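Local coordinates for CRISPR-associated protein, Cse2 family (Thermobifida fusca, PDB 4H79), which probably binds nucleic acid as the CasB (Cse2-family) subunit of the CRISPR-associated Cascade complex, at residues R33-P37 / R38-T42; R103-R106 / M107-G111; W112-G115 / E116-R120; T156-R160 / D161-L165. All blocks are in the same frame, centred on the assembly; numbering follows the deposited sequence.

Interaction 1. Residues R33-P37 / R38-T42; sequences RLDNP and RAVAT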
loop_
_atom_site.group_PDB
_atom_site.type_symbol
_atom_site.label_atom_id
_atom_site.label_comp_id
_atom_site.label_asym_id
_atom_site.label_seq_id
_atom_site.Cartn_x
_atom_site.Cartn_y
_atom_site.Cartn_z
ATOM N N ARG A 33 -0.272 -14.757 -10.782
ATOM C CA ARG A 33 -1.206 -15.031 -11.878
ATOM C C ARG A 33 -0.876 -16.343 -12.609
ATOM O O ARG A 33 -1.788 -17.143 -12.899
ATOM C CB ARG A 33 -1.237 -13.877 -12.905
ATOM C CG ARG A 33 -2.359 -14.086 -13.920
ATOM C CD ARG A 33 -2.414 -12.977 -14.978
ATOM N NE ARG A 33 -1.233 -13.009 -15.860
ATOM C CZ ARG A 33 -1.094 -13.796 -16.936
ATOM N NH1 ARG A 33 -2.082 -14.628 -17.300
ATOM N NH2 ARG A 33 0.031 -13.740 -17.677
ATOM N N LEU A 34 0.421 -16.537 -12.902
ATOM C CA LEU A 34 0.955 -17.782 -13.496
ATOM C C LEU A 34 1.077 -18.943 -12.482
ATOM O O LEU A 34 1.509 -20.012 -12.847
ATOM C CB LEU A 34 2.309 -17.531 -14.173
ATOM C CG LEU A 34 2.199 -16.567 -15.402
ATOM C CD1 LEU A 34 3.564 -16.184 -15.984
ATOM C CD2 LEU A 34 1.258 -17.078 -16.516
ATOM N N ASP A 35 0.709 -18.745 -11.221
ATOM C CA ASP A 35 0.866 -19.793 -10.194
ATOM C C ASP A 35 2.340 -20.197 -10.050
ATOM O O ASP A 35 2.654 -21.340 -9.752
ATOM C CB ASP A 35 -0.029 -21.015 -10.494
ATOM C CG ASP A 35 -0.400 -21.805 -9.228
ATOM O OD1 ASP A 35 -0.456 -21.241 -8.101
ATOM O OD2 ASP A 35 -0.639 -23.023 -9.357
ATOM N N ASN A 36 3.257 -19.251 -10.269
ATOM C CA ASN A 36 4.668 -19.484 -10.060
ATOM C C ASN A 36 4.955 -19.745 -8.541
ATOM O O ASN A 36 4.519 -18.972 -7.641
ATOM C CB ASN A 36 5.468 -18.281 -10.622
ATOM C CG ASN A 36 6.957 -18.405 -10.426
ATOM O OD1 ASN A 36 7.457 -18.597 -9.337
ATOM N ND2 ASN A 36 7.680 -18.220 -11.498
ATOM N N PRO A 37 5.669 -20.838 -8.251
ATOM C CA PRO A 37 5.888 -21.220 -6.823
ATOM C C PRO A 37 6.666 -20.153 -6.039
ATOM O O PRO A 37 6.367 -19.955 -4.861
ATOM C CB PRO A 37 6.693 -22.550 -6.900
ATOM C CG PRO A 37 6.968 -22.766 -8.409
ATOM C CD PRO A 37 6.042 -21.925 -9.207
ATOM N N ARG A 38 7.638 -19.483 -6.671
ATOM C CA ARG A 38 8.396 -18.466 -5.972
ATOM C C ARG A 38 7.481 -17.290 -5.560
ATOM O O ARG A 38 7.585 -16.784 -4.433
ATOM C CB ARG A 38 9.512 -17.936 -6.853
ATOM C CG ARG A 38 10.623 -17.277 -6.108
ATOM C CD ARG A 38 11.904 -17.369 -6.951
ATOM N NE ARG A 38 12.663 -16.124 -6.935
ATOM C CZ ARG A 38 13.336 -15.652 -5.884
ATOM N NH1 ARG A 38 13.334 -16.318 -4.727
ATOM N NH2 ARG A 38 13.999 -14.499 -5.989
ATOM N N ALA A 39 6.629 -16.846 -6.483
ATOM C CA ALA A 39 5.670 -15.736 -6.235
ATOM C C ALA A 39 4.686 -16.156 -5.118
ATOM O O ALA A 39 4.415 -15.362 -4.185
ATOM C CB ALA A 39 4.906 -15.413 -7.544
ATOM N N VAL A 40 4.145 -17.375 -5.195
ATOM C CA VAL A 40 3.226 -17.864 -4.171
ATOM C C VAL A 40 3.897 -17.850 -2.763
ATOM O O VAL A 40 3.301 -17.379 -1.776
ATOM C CB VAL A 40 2.742 -19.297 -4.519
ATOM C CG1 VAL A 40 1.998 -19.948 -3.344
ATOM C CG2 VAL A 40 1.817 -19.263 -5.762
ATOM N N ALA A 41 5.114 -18.380 -2.672
ATOM C CA ALA A 41 5.867 -18.439 -1.382
ATOM C C ALA A 41 6.200 -17.055 -0.894
ATOM O O ALA A 41 6.117 -16.797 0.295
ATOM C CB ALA A 41 7.202 -19.226 -1.536
ATOM N N THR A 42 6.611 -16.149 -1.809
ATOM C CA THR A 42 6.945 -14.807 -1.413
ATOM C C THR A 42 5.766 -14.044 -0.787
ATOM O O THR A 42 5.902 -13.423 0.289
ATOM C CB THR A 42 7.467 -13.986 -2.630
ATOM O OG1 THR A 42 8.694 -14.590 -3.038
ATOM C CG2 THR A 42 7.696 -12.497 -2.254
#
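N36 and R38 lie side by side with their side chains pointing the same way, their amide and guanidinium planes 59° apart, and the amide of N36 reaches forward to the first turn of helix 37-49. With CG of N36 anti to the backbone N (chi1 179°), OD1 is set facing the opening NH groups of the helix: it accepts from R38 N at 2.8 Å, the donor lying in the carbonyl plane, and more weakly from A39 N at 3.4 Å. The same OD1 touches R38 CB at 3.3 Å, while the guanidinium of R38 leads away and is poorly ordered. This is a classical asparagine N-cap, followed by P37 as the first helical residue. It comes directly after a Schellman motif in which D35, at positive phi, ends helix 16-33, so one helix closes and the next opens within three residues. The backbone of N36 joins in, its O accepting from V40 N at 2.9 Å; one residue on, P37 O accepts from A41 N at 3.0 Å. V40 points its CB toward the preceding residues, and its CG2 meets N36 O at 3.3 Å. The D35 side chain crosses V40 obliquely, OD1 lying 3.8 Å from that same CG2, and its carboxylate forms a salt bridge with R103.

Interaction 2. Residues R103-R106 / M107-G111; sequences RDDR and MHQRG. With EDO (1,2-ethanediol), chain C; EDO (1,2-ethanediol), chain B.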
loop_
_atom_site.group_PDB
_atom_site.type_symbol
_atom_site.label_atom_id
_atom_site.label_comp_id
_atom_site.label_asym_id
_atom_site.label_seq_id
_atom_site.Cartn_x
_atom_site.Cartn_y
_atom_site.Cartn_z
ATOM N N ARG A 103 -7.835 -14.929 -7.503
ATOM C CA ARG A 103 -7.306 -15.578 -8.705
ATOM C C ARG A 103 -7.774 -14.752 -9.913
ATOM O O ARG A 103 -7.044 -14.602 -10.879
ATOM C CB ARG A 103 -7.802 -17.059 -8.801
ATOM C CG ARG A 103 -7.301 -18.055 -7.734
ATOM C CD ARG A 103 -5.987 -17.597 -7.105
ATOM N NE ARG A 103 -4.745 -18.177 -7.640
ATOM C CZ ARG A 103 -3.802 -18.741 -6.878
ATOM N NH1 ARG A 103 -3.971 -18.809 -5.557
ATOM N NH2 ARG A 103 -2.685 -19.228 -7.416
ATOM N N ASP A 104 -8.967 -14.170 -9.814
ATOM C CA ASP A 104 -9.624 -13.534 -10.965
ATOM C C ASP A 104 -9.066 -12.185 -11.383
ATOM O O ASP A 104 -9.043 -11.893 -12.562
ATOM C CB ASP A 104 -11.095 -13.402 -10.675
ATOM C CG ASP A 104 -11.606 -14.582 -9.906
ATOM O OD1 ASP A 104 -11.754 -14.448 -8.665
ATOM O OD2 ASP A 104 -11.790 -15.658 -10.539
ATOM N N ASP A 105 -8.593 -11.380 -10.437
ATOM C CA ASP A 105 -8.281 -10.025 -10.744
ATOM C C ASP A 105 -6.924 -9.569 -10.148
ATOM O O ASP A 105 -6.474 -10.134 -9.145
ATOM C CB ASP A 105 -9.398 -9.160 -10.174
ATOM C CG ASP A 105 -9.889 -8.131 -11.152
ATOM O OD1 ASP A 105 -9.045 -7.616 -11.954
ATOM O OD2 ASP A 105 -11.114 -7.843 -11.116
ATOM N N ARG A 106 -6.294 -8.555 -10.772
ATOM C CA ARG A 106 -5.113 -7.933 -10.183
ATOM C C ARG A 106 -5.467 -6.920 -9.084
ATOM O O ARG A 106 -6.181 -5.929 -9.347
ATOM C CB ARG A 106 -4.294 -7.209 -11.255
ATOM C CG ARG A 106 -3.794 -8.148 -12.410
ATOM C CD ARG A 106 -3.304 -7.336 -13.607
ATOM N NE ARG A 106 -2.576 -8.208 -14.562
ATOM C CZ ARG A 106 -3.107 -8.819 -15.634
ATOM N NH1 ARG A 106 -4.390 -8.678 -15.958
ATOM N NH2 ARG A 106 -2.353 -9.582 -16.403
ATOM N N MET A 107 -4.929 -7.128 -7.889
ATOM C CA MET A 107 -5.260 -6.203 -6.747
ATOM C C MET A 107 -4.387 -4.969 -6.739
ATOM O O MET A 107 -4.687 -3.964 -6.092
ATOM C CB MET A 107 -5.229 -6.906 -5.405
ATOM C CG MET A 107 -6.365 -7.962 -5.262
ATOM S SD MET A 107 -8.039 -7.133 -5.430
ATOM C CE MET A 107 -8.556 -7.467 -7.084
ATOM N N HIS A 108 -3.295 -5.001 -7.503
ATOM C CA HIS A 108 -2.530 -3.790 -7.741
ATOM C C HIS A 108 -2.821 -3.244 -9.148
ATOM O O HIS A 108 -2.495 -3.910 -10.147
ATOM C CB HIS A 108 -1.013 -4.036 -7.537
ATOM C CG HIS A 108 -0.161 -2.974 -8.148
ATOM N ND1 HIS A 108 -0.176 -1.646 -7.727
ATOM C CD2 HIS A 108 0.732 -3.033 -9.223
ATOM C CE1 HIS A 108 0.666 -0.903 -8.523
ATOM N NE2 HIS A 108 1.235 -1.741 -9.432
ATOM N N GLN A 109 -3.443 -2.058 -9.242
ATOM C CA GLN A 109 -3.724 -1.394 -10.541
ATOM C C GLN A 109 -3.417 0.062 -10.368
ATOM O O GLN A 109 -3.881 0.689 -9.389
ATOM C CB GLN A 109 -5.183 -1.580 -10.998
ATOM C CG GLN A 109 -5.475 -3.052 -11.303
ATOM C CD GLN A 109 -6.901 -3.319 -11.789
ATOM O OE1 GLN A 109 -7.437 -2.514 -12.518
ATOM N NE2 GLN A 109 -7.504 -4.461 -11.408
ATOM N N ARG A 110 -2.629 0.612 -11.321
ATOM C CA ARG A 110 -2.256 2.012 -11.294
ATOM C C ARG A 110 -3.483 2.897 -11.357
ATOM O O ARG A 110 -4.459 2.582 -12.073
ATOM C CB ARG A 110 -1.346 2.393 -12.486
ATOM C CG ARG A 110 0.036 1.739 -12.457
ATOM C CD ARG A 110 0.884 2.054 -11.213
ATOM N NE ARG A 110 0.925 3.466 -10.870
ATOM C CZ ARG A 110 1.494 4.379 -11.625
ATOM N NH1 ARG A 110 2.100 4.021 -12.724
ATOM N NH2 ARG A 110 1.481 5.631 -11.274
ATOM N N GLY A 111 -3.417 4.022 -10.646
ATOM C CA GLY A 111 -4.463 5.059 -10.760
ATOM C C GLY A 111 -5.558 4.889 -9.712
ATOM O O GLY A 111 -6.398 5.757 -9.587
HETATM C C1 EDO C . -0.607 -2.046 -12.688
HETATM O O1 EDO C . -1.649 -1.206 -13.257
HETATM C C2 EDO C . -0.698 -3.462 -13.256
HETATM O O2 EDO C . -1.963 -3.972 -12.832
HETATM C C1 EDO B . -10.441 4.345 -10.483
HETATM O O1 EDO B . -9.164 4.739 -10.994
HETATM C C2 EDO B . -11.239 5.588 -10.123
HETATM O O2 EDO B . -10.891 6.006 -8.794
HETATM O O HOH W 1 -10.067 -5.420 -12.582
#
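Q109 NE2 donates to R106 O at 2.9 Å in a nearly straight bond (165° at the hydrogen). This is a side-chain-to-backbone hydrogen bond within the irregular loop between helices 80-99 and 114-119, a loop that also pairs with L165 through the backbone of M107 and Q109. The bond lies in the carbonyl plane and close to the amide's own plane, so it fixes the rotation of the amide. Q109 gets there with CG beside its backbone N (chi1 -66°) and the rest of the chain extended. NE2 also donates to a water, which in turn donates to D105 OD1, bridging the two side chains where they cross at about a right angle. Replacing Q109 by an alanine would probably leave R106 O without this donor and the water to D105 without its second partner.

M107 bends at chi2 and chi3, bringing its methyl CE back to D105 CB at 3.6 Å and equally near R106 O. The M107 side chain also touches H98 and R102, while Q99 grips the backbone through M107 N and D105 O. R106 runs the other way: its chain is extended from CG to NE, the side chain touches Q29 and R33 of helix 16-33, and NH2 makes a long, weak ion pair with E30. Further along, a 1,2-ethanediol, probably from the crystallisation liquor, spans the backbone: its O2 donates to H108 O at 2.7 Å and its O1 accepts from R110 N at 2.8 Å.

Interaction 3. Residues W112-G115 / E116-R120; sequences WGLG and EAVRR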
loop_
_atom_site.group_PDB
_atom_site.type_symbol
_atom_site.label_atom_id
_atom_site.label_comp_id
_atom_site.label_asym_id
_atom_site.label_seq_id
_atom_site.Cartn_x
_atom_site.Cartn_y
_atom_site.Cartn_z
ATOM N N TRP A 112 -5.558 3.776 -8.956
ATOM C CA TRP A 112 -6.533 3.585 -7.851
ATOM C C TRP A 112 -6.044 4.171 -6.513
ATOM O O TRP A 112 -5.253 3.515 -5.753
ATOM C CB TRP A 112 -6.842 2.097 -7.674
ATOM C CG TRP A 112 -7.781 1.600 -8.709
ATOM C CD1 TRP A 112 -7.501 1.186 -10.019
ATOM C CD2 TRP A 112 -9.247 1.538 -8.576
ATOM N NE1 TRP A 112 -8.684 0.831 -10.662
ATOM C CE2 TRP A 112 -9.759 1.010 -9.847
ATOM C CE3 TRP A 112 -10.155 1.829 -7.534
ATOM C CZ2 TRP A 112 -11.142 0.790 -10.060
ATOM C CZ3 TRP A 112 -11.524 1.638 -7.765
ATOM C CH2 TRP A 112 -12.010 1.104 -8.997
ATOM N N GLY A 113 -6.498 5.371 -6.196
ATOM C CA GLY A 113 -6.134 6.032 -4.912
ATOM C C GLY A 113 -6.901 5.355 -3.762
ATOM O O GLY A 113 -7.984 4.758 -3.991
ATOM N N LEU A 114 -6.342 5.434 -2.543
ATOM C CA LEU A 114 -6.977 4.805 -1.394
ATOM C C LEU A 114 -8.407 5.367 -1.073
ATOM O O LEU A 114 -9.318 4.602 -0.738
ATOM C CB LEU A 114 -6.135 4.897 -0.149
ATOM C CG LEU A 114 -6.673 4.198 1.106
ATOM C CD1 LEU A 114 -6.596 2.710 0.908
ATOM C CD2 LEU A 114 -5.763 4.575 2.301
ATOM N N GLY A 115 -8.572 6.679 -1.181
ATOM C CA GLY A 115 -9.889 7.326 -0.904
ATOM C C GLY A 115 -10.945 6.832 -1.915
ATOM O O GLY A 115 -12.077 6.440 -1.523
ATOM N N GLU A 116 -10.577 6.802 -3.208
ATOM C CA GLU A 116 -11.490 6.299 -4.261
ATOM C C GLU A 116 -11.855 4.834 -4.002
ATOM O O GLU A 116 -13.018 4.447 -4.171
ATOM C CB GLU A 116 -10.868 6.370 -5.650
ATOM C CG GLU A 116 -10.656 7.810 -6.126
ATOM C CD GLU A 116 -9.264 8.412 -5.707
ATOM O OE1 GLU A 116 -8.619 8.054 -4.652
ATOM O OE2 GLU A 116 -8.810 9.283 -6.459
ATOM N N ALA A 117 -10.863 4.014 -3.649
ATOM C CA ALA A 117 -11.119 2.572 -3.396
ATOM C C ALA A 117 -12.040 2.402 -2.228
ATOM O O ALA A 117 -13.027 1.601 -2.270
ATOM C CB ALA A 117 -9.782 1.823 -3.147
ATOM N N VAL A 118 -11.745 3.104 -1.151
ATOM C CA VAL A 118 -12.597 2.953 0.079
ATOM C C VAL A 118 -14.071 3.398 -0.207
ATOM O O VAL A 118 -15.035 2.794 0.265
ATOM C CB VAL A 118 -11.983 3.779 1.259
ATOM C CG1 VAL A 118 -13.001 3.921 2.413
ATOM C CG2 VAL A 118 -10.691 3.082 1.732
ATOM N N ARG A 119 -14.234 4.455 -0.974
ATOM C CA ARG A 119 -15.591 4.966 -1.295
ATOM C C ARG A 119 -16.451 3.870 -2.017
ATOM O O ARG A 119 -17.661 3.812 -1.812
ATOM C CB ARG A 119 -15.499 6.223 -2.177
ATOM C CG ARG A 119 -16.894 6.871 -2.383
ATOM C CD ARG A 119 -17.416 7.330 -1.019
ATOM N NE ARG A 119 -18.843 7.746 -0.976
ATOM C CZ ARG A 119 -19.322 8.985 -1.168
ATOM N NH1 ARG A 119 -18.518 9.984 -1.466
ATOM N NH2 ARG A 119 -20.638 9.233 -1.079
ATOM N N ARG A 120 -15.808 2.966 -2.771
ATOM C CA ARG A 120 -16.531 1.859 -3.506
ATOM C C ARG A 120 -17.127 0.865 -2.544
ATOM O O ARG A 120 -17.992 0.089 -2.899
ATOM C CB ARG A 120 -15.596 1.099 -4.495
ATOM C CG ARG A 120 -15.015 1.958 -5.624
ATOM C CD ARG A 120 -16.054 2.839 -6.199
ATOM N NE ARG A 120 -15.477 3.515 -7.371
ATOM C CZ ARG A 120 -15.586 3.072 -8.615
ATOM N NH1 ARG A 120 -16.288 1.982 -8.874
ATOM N NH2 ARG A 120 -15.040 3.749 -9.601
HETATM O O HOH W 2 -7.304 8.869 -2.667
#
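W112, just before helix 114-119, meets R120 eight residues further on, the indole's CH2 sitting above the centre of the R120 guanidinium, 4.1 Å from its CZ. The ring and guanidinium planes are turned 52° apart, so this is a tilted approach and not a flat stack; R120 CG also lies against CZ3. The ring's edge meets A117, whose CA is 4.3 Å from W112 CE3. E116 works from another side of the turn. With chi2 bent to 89°, its carboxylate curls back over G113, placing OE1 3.2 Å from G113 CA, where a CB on G113 would collide with OE1 as E116 is now placed. A water donates to E116 OE1 and accepts from G115 N, tying the carboxylate to an early amide of the helix. In place of E116, an alanine would be likely to leave that water without its carboxylate partner and G113 CA uncovered.

Behind these, L114 CD1 packs on V118 CG2 at 4.2 Å, and both side chains face F135 and I154. A117 lies against L158 and I163, while R119 reaches the F194 carbonyl. Backbone bonds from A117 N to G113 O, V118 N to L114 O and R119 N to G115 O start this short helix of the all-helical Cse2 fold, with G113 at its N-cap position.

Interaction 4. Residues T156-R160 / D161-L165; sequences TLLRR and DAIPL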
loop_
_atom_site.group_PDB
_atom_site.type_symbol
_atom_site.label_atom_id
_atom_site.label_comp_id
_atom_site.label_asym_id
_atom_site.label_seq_id
_atom_site.Cartn_x
_atom_site.Cartn_y
_atom_site.Cartn_z
ATOM N N THR A 156 -8.146 -5.344 3.974
ATOM C CA THR A 156 -8.940 -6.562 4.148
ATOM C C THR A 156 -10.359 -6.354 3.541
ATOM O O THR A 156 -10.938 -7.268 2.898
ATOM C CB THR A 156 -8.997 -6.941 5.631
ATOM O OG1 THR A 156 -7.663 -7.250 6.070
ATOM C CG2 THR A 156 -9.761 -8.178 5.823
ATOM N N LEU A 157 -10.930 -5.172 3.814
ATOM C CA LEU A 157 -12.287 -4.858 3.315
ATOM C C LEU A 157 -12.246 -4.681 1.797
ATOM O O LEU A 157 -13.108 -5.169 1.091
ATOM C CB LEU A 157 -12.880 -3.604 4.000
ATOM C CG LEU A 157 -13.102 -3.695 5.521
ATOM C CD1 LEU A 157 -13.513 -2.302 6.029
ATOM C CD2 LEU A 157 -14.178 -4.722 5.938
ATOM N N LEU A 158 -11.205 -3.981 1.300
ATOM C CA LEU A 158 -11.073 -3.841 -0.160
ATOM C C LEU A 158 -10.956 -5.213 -0.853
ATOM O O LEU A 158 -11.529 -5.401 -1.945
ATOM C CB LEU A 158 -9.845 -2.998 -0.533
ATOM C CG LEU A 158 -9.857 -1.553 -0.042
ATOM C CD1 LEU A 158 -8.522 -0.871 -0.477
ATOM C CD2 LEU A 158 -11.108 -0.761 -0.652
ATOM N N ARG A 159 -10.174 -6.131 -0.256
ATOM C CA ARG A 159 -10.034 -7.462 -0.819
ATOM C C ARG A 159 -11.359 -8.171 -0.942
ATOM O O ARG A 159 -11.624 -8.843 -1.956
ATOM C CB ARG A 159 -9.055 -8.308 0.069
ATOM C CG ARG A 159 -8.850 -9.677 -0.520
ATOM C CD ARG A 159 -8.158 -10.685 0.461
ATOM N NE ARG A 159 -8.349 -11.985 -0.175
ATOM C CZ ARG A 159 -9.499 -12.649 -0.176
ATOM N NH1 ARG A 159 -10.531 -12.214 0.581
ATOM N NH2 ARG A 159 -9.578 -13.782 -0.859
ATOM N N ARG A 160 -12.198 -8.089 0.109
ATOM C CA ARG A 160 -13.512 -8.802 0.127
ATOM C C ARG A 160 -14.397 -8.330 -1.053
ATOM O O ARG A 160 -15.124 -9.124 -1.626
ATOM C CB ARG A 160 -14.226 -8.590 1.508
ATOM C CG ARG A 160 -15.508 -9.424 1.706
ATOM C CD ARG A 160 -15.614 -9.919 3.158
ATOM N NE ARG A 160 -16.440 -11.124 3.284
ATOM C CZ ARG A 160 -17.763 -11.104 3.459
ATOM N NH1 ARG A 160 -18.450 -12.261 3.554
ATOM N NH2 ARG A 160 -18.403 -9.928 3.541
ATOM N N ASP A 161 -14.266 -7.057 -1.447
ATOM C CA ASP A 161 -15.041 -6.475 -2.566
ATOM C C ASP A 161 -14.244 -6.517 -3.876
ATOM O O ASP A 161 -14.692 -5.996 -4.870
ATOM C CB ASP A 161 -15.463 -5.025 -2.228
ATOM C CG ASP A 161 -16.769 -4.956 -1.445
ATOM O OD1 ASP A 161 -17.088 -5.953 -0.693
ATOM O OD2 ASP A 161 -17.508 -3.960 -1.610
ATOM N N ALA A 162 -13.032 -7.090 -3.837
ATOM C CA ALA A 162 -12.165 -7.226 -5.020
ATOM C C ALA A 162 -11.874 -5.865 -5.635
ATOM O O ALA A 162 -11.866 -5.720 -6.869
ATOM C CB ALA A 162 -12.852 -8.143 -6.073
ATOM N N ILE A 163 -11.695 -4.835 -4.804
ATOM C CA ILE A 163 -11.336 -3.499 -5.293
ATOM C C ILE A 163 -9.794 -3.369 -5.251
ATOM O O ILE A 163 -9.183 -3.486 -4.151
ATOM C CB ILE A 163 -11.954 -2.421 -4.349
ATOM C CG1 ILE A 163 -13.499 -2.551 -4.343
ATOM C CG2 ILE A 163 -11.549 -0.966 -4.779
ATOM C CD1 ILE A 163 -14.136 -1.920 -3.055
ATOM N N PRO A 164 -9.179 -3.000 -6.377
ATOM C CA PRO A 164 -7.740 -2.874 -6.474
ATOM C C PRO A 164 -7.239 -1.560 -5.854
ATOM O O PRO A 164 -8.004 -0.603 -5.621
ATOM C CB PRO A 164 -7.515 -2.852 -8.011
ATOM C CG PRO A 164 -8.735 -2.215 -8.554
ATOM C CD PRO A 164 -9.851 -2.691 -7.670
ATOM N N LEU A 165 -5.943 -1.488 -5.613
ATOM C CA LEU A 165 -5.303 -0.284 -5.168
ATOM C C LEU A 165 -3.968 -0.063 -5.944
ATOM O O LEU A 165 -3.327 -1.009 -6.395
ATOM C CB LEU A 165 -5.051 -0.448 -3.682
ATOM C CG LEU A 165 -4.785 0.639 -2.734
ATOM C CD1 LEU A 165 -5.954 1.654 -2.748
ATOM C CD2 LEU A 165 -4.570 -0.050 -1.310
HETATM O O HOH W 3 -15.839 -5.629 1.968
#
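Apolar contacts centre on L158, whose two methyls reach different partners beyond the helix end. Its CD2 lies 4.0 Å from I163 CD1, and CD1 lies 4.1 Å from L165 CD2; in each pair the side chains cross at about a right angle. L158 holds CG beside its backbone N, and this chi1 of -62° directs CD2 to I163 and CD1 to L165. I163 likewise sets CG1 beside its own N, which carries CD1 over the leucine. The patch continues onto A117 of helix 114-119, which L158, I163 and L165 all touch.

Backbone hydrogen bonds tie the same residues together. I163 N donates to L158 O at 2.9 Å, nearly straight at 164°, and A162 N donates to R159 O, also at 2.9 Å, from well above the carbonyl plane. These bonds, with A162 at positive phi, make the Schellman motif that ends helix 144-160 and turns the chain back along it. D161 N, at the same end, is held only weakly, shared between L157 O and L158 O. The R159 carbonyl has a second donor in R102, while the R159 side chain points away and bonds to the Q100 carbonyl.

Polar links through water make up the last group. One water donates both to L157 O at 2.9 Å and to D161 OD1 at 3.0 Å, bridging the last turn to the aspartate carboxylate. That carboxylate packs against the R160 peptide, OD1 being 3.6 Å from R160 C, and the R160 guanidinium does not close on it.

In the fold
Interaction 1 is a surface contact, its centre about 20 Å from the chain centre; the centres of the other three lie closer in, at 12 to 13 Å, and these contacts are partly buried. Helix ends recur: interactions 1 and 4 both contain Schellman motifs, yet interaction 1 restarts a helix with a polar cap, whereas interaction 4 leads into a loop over apolar side chains. Interactions 3 and 4 pack together, L158 and L165 meeting A117 and L114. Interaction 2 joins interaction 4 by backbone pairing, M107 O and Q109 N with L165, and runs straight into interaction 3. A salt bridge between exposed residues, D35 and R103, links interaction 2 to interaction 1.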